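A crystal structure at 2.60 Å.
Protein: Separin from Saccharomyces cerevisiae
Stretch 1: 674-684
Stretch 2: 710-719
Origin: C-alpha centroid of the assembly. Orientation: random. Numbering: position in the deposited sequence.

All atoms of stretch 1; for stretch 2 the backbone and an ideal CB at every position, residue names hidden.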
ATOM      1  N   ASN A 674     -16.510 -10.372  16.095  1.00 82.50           N
ATOM      2  CA  ASN A 674     -17.362 -10.951  15.066  1.00 83.64           C
ATOM      3  C   ASN A 674     -17.450  -9.998  13.879  1.00 80.36           C
ATOM      4  O   ASN A 674     -17.401  -8.785  14.044  1.00 80.70           O
ATOM      5  CB  ASN A 674     -18.750 -11.318  15.631  1.00 90.55           C
ATOM      6  CG  ASN A 674     -19.752 -10.177  15.571  1.00 90.25           C
ATOM      7  OD1 ASN A 674     -19.403  -9.010  15.743  1.00 91.43           O
ATOM      8  ND2 ASN A 674     -21.021 -10.519  15.348  1.00 88.09           N
ATOM      9  N   LEU A 675     -17.517 -10.571  12.678  1.00 84.99           N
ATOM     10  CA  LEU A 675     -17.476  -9.803  11.438  1.00 80.59           C
ATOM     11  C   LEU A 675     -18.869  -9.439  10.969  1.00 81.35           C
ATOM     12  O   LEU A 675     -19.074  -8.379  10.377  1.00 84.39           O
ATOM     13  CB  LEU A 675     -16.764 -10.586  10.341  1.00 79.31           C
ATOM     14  CG  LEU A 675     -15.260 -10.811  10.451  1.00 83.06           C
ATOM     15  CD1 LEU A 675     -14.833 -11.793   9.384  1.00 84.58           C
ATOM     16  CD2 LEU A 675     -14.491  -9.512  10.310  1.00 81.61           C
ATOM     17  N   SER A 676     -19.828 -10.316  11.235  1.00 82.86           N
ATOM     18  CA  SER A 676     -21.178 -10.095  10.754  1.00 82.36           C
ATOM     19  C   SER A 676     -21.739  -8.777  11.250  1.00 87.46           C
ATOM     20  O   SER A 676     -22.613  -8.200  10.606  1.00 86.02           O
ATOM     21  CB  SER A 676     -22.099 -11.235  11.178  1.00 82.61           C
ATOM     22  OG  SER A 676     -21.665 -12.464  10.621  1.00 88.37           O
ATOM     23  N   THR A 677     -21.254  -8.295  12.392  1.00 85.53           N
ATOM     24  CA  THR A 677     -21.771  -7.035  12.926  1.00 87.91           C
ATOM     25  C   THR A 677     -20.747  -5.917  12.881  1.00 88.07           C
ATOM     26  O   THR A 677     -21.101  -4.755  13.091  1.00 90.05           O
ATOM     27  CB  THR A 677     -22.269  -7.164  14.394  1.00 90.34           C
ATOM     28  OG1 THR A 677     -21.152  -7.372  15.273  1.00 89.86           O
ATOM     29  CG2 THR A 677     -23.283  -8.309  14.540  1.00 91.08           C
ATOM     30  N   ALA A 678     -19.485  -6.255  12.625  1.00 83.44           N
ATOM     31  CA  ALA A 678     -18.454  -5.225  12.534  1.00 77.16           C
ATOM     32  C   ALA A 678     -18.745  -4.297  11.356  1.00 85.79           C
ATOM     33  O   ALA A 678     -19.093  -4.764  10.272  1.00 86.51           O
ATOM     34  CB  ALA A 678     -17.084  -5.850  12.394  1.00 79.98           C
ATOM     35  N   LYS A 679     -18.626  -2.989  11.562  1.00 83.93           N
ATOM     36  CA  LYS A 679     -18.809  -2.067  10.450  1.00 82.23           C
ATOM     37  C   LYS A 679     -17.670  -2.272   9.473  1.00 77.57           C
ATOM     38  O   LYS A 679     -16.625  -2.817   9.842  1.00 75.18           O
ATOM     39  CB  LYS A 679     -18.860  -0.609  10.913  1.00 89.79           C
ATOM     40  CG  LYS A 679     -19.548   0.318   9.909  1.00 91.20           C
ATOM     41  CD  LYS A 679     -19.255   1.790  10.202  1.00103.43           C
ATOM     42  CE  LYS A 679     -17.781   2.122   9.926  1.00 95.45           C
ATOM     43  NZ  LYS A 679     -17.405   1.740   8.534  1.00 85.93           N
ATOM     44  N   ILE A 680     -17.872  -1.824   8.237  1.00 77.28           N
ATOM     45  CA  ILE A 680     -16.976  -2.155   7.132  1.00 78.37           C
ATOM     46  C   ILE A 680     -15.564  -1.648   7.384  1.00 77.84           C
ATOM     47  O   ILE A 680     -14.597  -2.241   6.906  1.00 78.02           O
ATOM     48  CB  ILE A 680     -17.484  -1.587   5.781  1.00 78.56           C
ATOM     49  CG1 ILE A 680     -18.992  -1.784   5.654  1.00 88.06           C
ATOM     50  CG2 ILE A 680     -16.795  -2.280   4.614  1.00 71.16           C
ATOM     51  CD1 ILE A 680     -19.436  -3.216   5.865  1.00 90.46           C
ATOM     52  N   GLU A 681     -15.442  -0.565   8.146  1.00 77.39           N
ATOM     53  CA  GLU A 681     -14.121  -0.021   8.429  1.00 78.23           C
ATOM     54  C   GLU A 681     -13.335  -0.912   9.394  1.00 79.66           C
ATOM     55  O   GLU A 681     -12.142  -1.144   9.202  1.00 77.90           O
ATOM     56  CB  GLU A 681     -14.213   1.400   8.983  1.00 80.22           C
ATOM     57  CG  GLU A 681     -13.244   2.333   8.282  1.00 85.42           C
ATOM     58  CD  GLU A 681     -12.883   3.586   9.083  1.00101.80           C
ATOM     59  OE1 GLU A 681     -13.730   4.089   9.885  1.00107.46           O
ATOM     60  OE2 GLU A 681     -11.736   4.075   8.888  1.00100.83           O
ATOM     61  N   GLN A 682     -13.999  -1.421  10.425  1.00 73.85           N
ATOM     62  CA  GLN A 682     -13.319  -2.277  11.371  1.00 71.69           C
ATOM     63  C   GLN A 682     -13.003  -3.638  10.758  1.00 70.67           C
ATOM     64  O   GLN A 682     -11.994  -4.252  11.084  1.00 68.82           O
ATOM     65  CB  GLN A 682     -14.154  -2.435  12.636  1.00 77.62           C
ATOM     66  CG  GLN A 682     -13.833  -1.385  13.683  1.00 85.06           C
ATOM     67  CD  GLN A 682     -14.169   0.044  13.226  1.00 94.33           C
ATOM     68  OE1 GLN A 682     -15.297   0.330  12.779  1.00 91.15           O
ATOM     69  NE2 GLN A 682     -13.185   0.951  13.341  1.00 93.46           N
ATOM     70  N   ALA A 683     -13.866  -4.100   9.861  1.00 75.56           N
ATOM     71  CA  ALA A 683     -13.681  -5.389   9.207  1.00 68.66           C
ATOM     72  C   ALA A 683     -12.523  -5.321   8.227  1.00 70.39           C
ATOM     73  O   ALA A 683     -11.750  -6.269   8.090  1.00 67.54           O
ATOM     74  CB  ALA A 683     -14.948  -5.812   8.500  1.00 67.62           C
ATOM     75  N   LEU A 684     -12.411  -4.190   7.537  1.00 70.25           N
ATOM     76  CA  LEU A 684     -11.285  -3.963   6.657  1.00 62.09           C
ATOM     77  C   LEU A 684     -10.014  -3.983   7.485  1.00 67.13           C
ATOM     78  O   LEU A 684      -8.996  -4.559   7.085  1.00 69.23           O
ATOM     79  CB  LEU A 684     -11.431  -2.640   5.908  1.00 59.10           C
ATOM     80  CG  LEU A 684     -12.238  -2.654   4.603  1.00 62.54           C
ATOM     81  CD1 LEU A 684     -12.579  -1.230   4.167  1.00 66.76           C
ATOM     82  CD2 LEU A 684     -11.496  -3.383   3.491  1.00 57.44           C
ATOM     83  N   UNK A 710     -13.967 -18.598   3.289  1.00 67.67           N
ATOM     84  CA  UNK A 710     -14.453 -18.166   4.610  1.00 72.02           C
ATOM     85  C   UNK A 710     -14.773 -16.661   4.709  1.00 76.94           C
ATOM     86  O   UNK A 710     -15.923 -16.263   4.968  1.00 71.64           O
ATOM     87  CB  UNK A 710     -13.407 -18.521   5.668  1.00 72.02           C
ATOM     88  N   UNK A 711     -13.753 -15.834   4.504  1.00 72.76           N
ATOM     89  CA  UNK A 711     -13.906 -14.386   4.597  1.00 67.96           C
ATOM     90  C   UNK A 711     -14.955 -13.783   3.627  1.00 69.75           C
ATOM     91  O   UNK A 711     -15.744 -12.931   4.034  1.00 72.18           O
ATOM     92  CB  UNK A 711     -12.547 -13.733   4.338  1.00 67.96           C
ATOM     93  N   UNK A 712     -14.979 -14.211   2.348  1.00 70.57           N
ATOM     94  CA  UNK A 712     -16.061 -13.712   1.488  1.00 69.98           C
ATOM     95  C   UNK A 712     -17.458 -14.170   1.903  1.00 73.29           C
ATOM     96  O   UNK A 712     -18.430 -13.504   1.539  1.00 74.72           O
ATOM     97  CB  UNK A 712     -15.805 -14.153   0.046  1.00 69.98           C
ATOM     98  N   UNK A 713     -17.562 -15.273   2.642  1.00 76.62           N
ATOM     99  CA  UNK A 713     -18.861 -15.806   3.048  1.00 78.44           C
ATOM    100  C   UNK A 713     -19.467 -15.016   4.211  1.00 81.44           C
ATOM    101  O   UNK A 713     -20.657 -15.159   4.543  1.00 87.02           O
ATOM    102  CB  UNK A 713     -18.723 -17.279   3.438  1.00 78.44           C
ATOM    103  N   UNK A 714     -18.645 -14.167   4.819  1.00 78.09           N
ATOM    104  CA  UNK A 714     -19.028 -13.505   6.051  1.00 71.66           C
ATOM    105  C   UNK A 714     -18.999 -12.009   5.950  1.00 77.66           C
ATOM    106  O   UNK A 714     -19.633 -11.319   6.742  1.00 84.34           O
ATOM    107  CB  UNK A 714     -18.114 -13.953   7.193  1.00 71.66           C
ATOM    108  N   UNK A 715     -18.248 -11.498   4.989  1.00 76.54           N
ATOM    109  CA  UNK A 715     -18.202 -10.064   4.775  1.00 70.04           C
ATOM    110  C   UNK A 715     -18.004  -9.788   3.289  1.00 71.16           C
ATOM    111  O   UNK A 715     -16.942  -9.311   2.876  1.00 72.22           O
ATOM    112  CB  UNK A 715     -17.089  -9.421   5.605  1.00 70.04           C
ATOM    113  N   UNK A 716     -19.035 -10.093   2.477  1.00 76.39           N
ATOM    114  CA  UNK A 716     -18.966  -9.989   1.014  1.00 74.70           C
ATOM    115  C   UNK A 716     -18.454  -8.628   0.548  1.00 70.84           C
ATOM    116  O   UNK A 716     -17.671  -8.547  -0.400  1.00 72.01           O
ATOM    117  CB  UNK A 716     -20.346 -10.250   0.407  1.00 74.70           C
ATOM    118  N   UNK A 717     -18.878  -7.574   1.233  1.00 68.79           N
ATOM    119  CA  UNK A 717     -18.551  -6.229   0.798  1.00 77.38           C
ATOM    120  C   UNK A 717     -17.054  -5.953   0.944  1.00 73.18           C
ATOM    121  O   UNK A 717     -16.566  -4.916   0.492  1.00 70.92           O
ATOM    122  CB  UNK A 717     -19.361  -5.204   1.595  1.00 77.38           C
ATOM    123  N   UNK A 718     -16.323  -6.882   1.557  1.00 69.13           N
ATOM    124  CA  UNK A 718     -14.867  -6.779   1.613  1.00 66.11           C
ATOM    125  C   UNK A 718     -14.301  -7.054   0.239  1.00 64.01           C
ATOM    126  O   UNK A 718     -13.137  -6.785  -0.037  1.00 62.39           O
ATOM    127  CB  UNK A 718     -14.279  -7.745   2.643  1.00 66.11           C
ATOM    128  N   UNK A 719     -15.149  -7.597  -0.623  1.00 67.22           N
ATOM    129  CA  UNK A 719     -14.723  -8.045  -1.935  1.00 62.36           C
ATOM    130  C   UNK A 719     -15.590  -7.445  -3.030  1.00 68.45           C
ATOM    131  O   UNK A 719     -15.723  -8.022  -4.107  1.00 66.65           O
ATOM    132  CB  UNK A 719     -14.757  -9.573  -2.012  1.00 62.36           C
TER

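Position 710 has no atom of stretch 1 within 5.5 Å of its ideal CB, so the visible atoms barely constrain it; the deposited residue is Thr710, whose hydroxyl is hydrogen-bonded elsewhere in the structure.

At 711, phi/psi of -59/-44 is helical and CA-to-CB points sideways. No atom of stretch 1 is near the CB, so only a longer side chain could reach the isobutyl group of Leu675; Leu, Met or Ile would be plausible. It is Leu711, whose CD1 lies 3.7 Å from Leu675 CD1.

Position 712, phi -65, faces no part of stretch 1, and its N makes no bond to the preceding turn, where the helix kinks. Proline is compatible with both observations, and Pro712 is found. Position 713 is likewise out of reach, so stretch 1 does not select among residues here; it is Ala713.

At 714 CA-to-CB points toward stretch 1, and the ideal CB is 4.5 Å from Leu675 CD1 and 5.2 Å from Ser676 OG. An apolar chain could pack on the leucine, while a polar one might address the serine. The residue is Met714, with chi1 m, and its CE packs 3.5 Å from Leu675 CD1.

At 715 the ideal CB points toward stretch 1, 4.9 Å from Leu675 CB and 5.1 Å from Ala683 CB, so an aliphatic start to the side chain would pack well. Farther out, the carbonyls of Leu675 and Ala678 offer acceptors. A long donor, Lys or Arg, suits both features, although an apolar chain could fill the nearer part. Lys715 is deposited: its CG lies 4.1 Å from Ala683 CB, and its NZ donates hydrogen bonds to Leu675 O and Ala678 O, each at 2.8 Å. The ammonium thus links two carbonyls of the loop preceding the helix of stretch 1.

Position 716, phi -51, starts a 3-10 segment and has no neighbour in stretch 1; several residues would fit, and Pro716 is found.

At 717 the CB points toward stretch 1, 4.7 Å from Ile680 CD1. That methyl favours an apolar partner, but a longer polar chain is possible. Glu717 places OE2 3.1 Å from Ile680 CD1; the same oxygen forms a long salt bridge with Lys715 NZ, at 3.9 Å.

At 718 CA-to-CB points sideways, with the ideal CB 5.2 Å from Leu684 CD2. Leu, Ile or Met could extend to the helix. Leu718 brings CD2 to 3.8 Å from Leu684 CD2 and 4.2 Å from Ala683 CB.

Position 719 is out of reach; it is Phe719.

Stretch 2, residues 710-719: TLPAMKPELF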
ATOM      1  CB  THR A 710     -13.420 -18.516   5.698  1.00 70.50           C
ATOM      2  OG1 THR A 710     -12.999 -19.876   5.523  1.00 76.08           O
ATOM      3  CG2 THR A 710     -14.014 -18.334   7.087  1.00 65.16           C
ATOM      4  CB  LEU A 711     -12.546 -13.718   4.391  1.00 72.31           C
ATOM      5  CG  LEU A 711     -12.440 -12.265   4.830  1.00 72.55           C
ATOM      6  CD1 LEU A 711     -13.245 -12.066   6.104  1.00 73.17           C
ATOM      7  CD2 LEU A 711     -10.987 -11.891   5.047  1.00 67.37           C
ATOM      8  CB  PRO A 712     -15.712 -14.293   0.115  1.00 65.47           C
ATOM      9  CG  PRO A 712     -14.271 -14.565   0.165  1.00 65.67           C
ATOM     10  CD  PRO A 712     -13.994 -14.987   1.571  1.00 70.35           C
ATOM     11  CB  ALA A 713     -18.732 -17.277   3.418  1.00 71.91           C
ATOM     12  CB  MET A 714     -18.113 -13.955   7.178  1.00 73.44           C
ATOM     13  CG  MET A 714     -18.258 -15.436   7.478  1.00 72.22           C
ATOM     14  SD  MET A 714     -17.196 -15.907   8.838  1.00 79.69           S
ATOM     15  CE  MET A 714     -15.665 -15.079   8.381  1.00 79.30           C
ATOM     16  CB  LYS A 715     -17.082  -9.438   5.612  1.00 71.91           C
ATOM     17  CG  LYS A 715     -17.368  -8.026   6.112  1.00 76.30           C
ATOM     18  CD  LYS A 715     -18.477  -8.016   7.167  1.00 80.65           C
ATOM     19  CE  LYS A 715     -18.860  -6.599   7.622  1.00 78.71           C
ATOM     20  NZ  LYS A 715     -20.082  -6.606   8.480  1.00 82.13           N
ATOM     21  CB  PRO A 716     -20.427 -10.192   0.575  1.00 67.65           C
ATOM     22  CG  PRO A 716     -21.043 -10.955   1.660  1.00 68.31           C
ATOM     23  CD  PRO A 716     -20.382 -10.479   2.925  1.00 75.67           C
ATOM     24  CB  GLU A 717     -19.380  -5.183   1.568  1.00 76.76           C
ATOM     25  CG  GLU A 717     -19.245  -5.253   3.085  1.00 78.43           C
ATOM     26  CD  GLU A 717     -20.254  -6.199   3.760  1.00 83.94           C
ATOM     27  OE1 GLU A 717     -20.425  -7.352   3.297  1.00 84.16           O
ATOM     28  OE2 GLU A 717     -20.876  -5.793   4.773  1.00 90.07           O
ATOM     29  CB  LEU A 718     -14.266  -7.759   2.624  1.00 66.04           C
ATOM     30  CG  LEU A 718     -14.467  -7.502   4.112  1.00 65.10           C
ATOM     31  CD1 LEU A 718     -13.677  -8.501   4.924  1.00 58.48           C
ATOM     32  CD2 LEU A 718     -14.064  -6.079   4.450  1.00 65.41           C
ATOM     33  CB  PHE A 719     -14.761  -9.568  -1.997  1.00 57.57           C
ATOM     34  CG  PHE A 719     -13.999 -10.234  -0.884  1.00 63.53           C
ATOM     35  CD1 PHE A 719     -14.613 -10.515   0.332  1.00 64.83           C
ATOM     36  CD2 PHE A 719     -12.664 -10.569  -1.046  1.00 56.30           C
ATOM     37  CE1 PHE A 719     -13.909 -11.113   1.360  1.00 64.46           C
ATOM     38  CE2 PHE A 719     -11.962 -11.177  -0.026  1.00 62.19           C
ATOM     39  CZ  PHE A 719     -12.586 -11.446   1.180  1.00 65.96           C
TER
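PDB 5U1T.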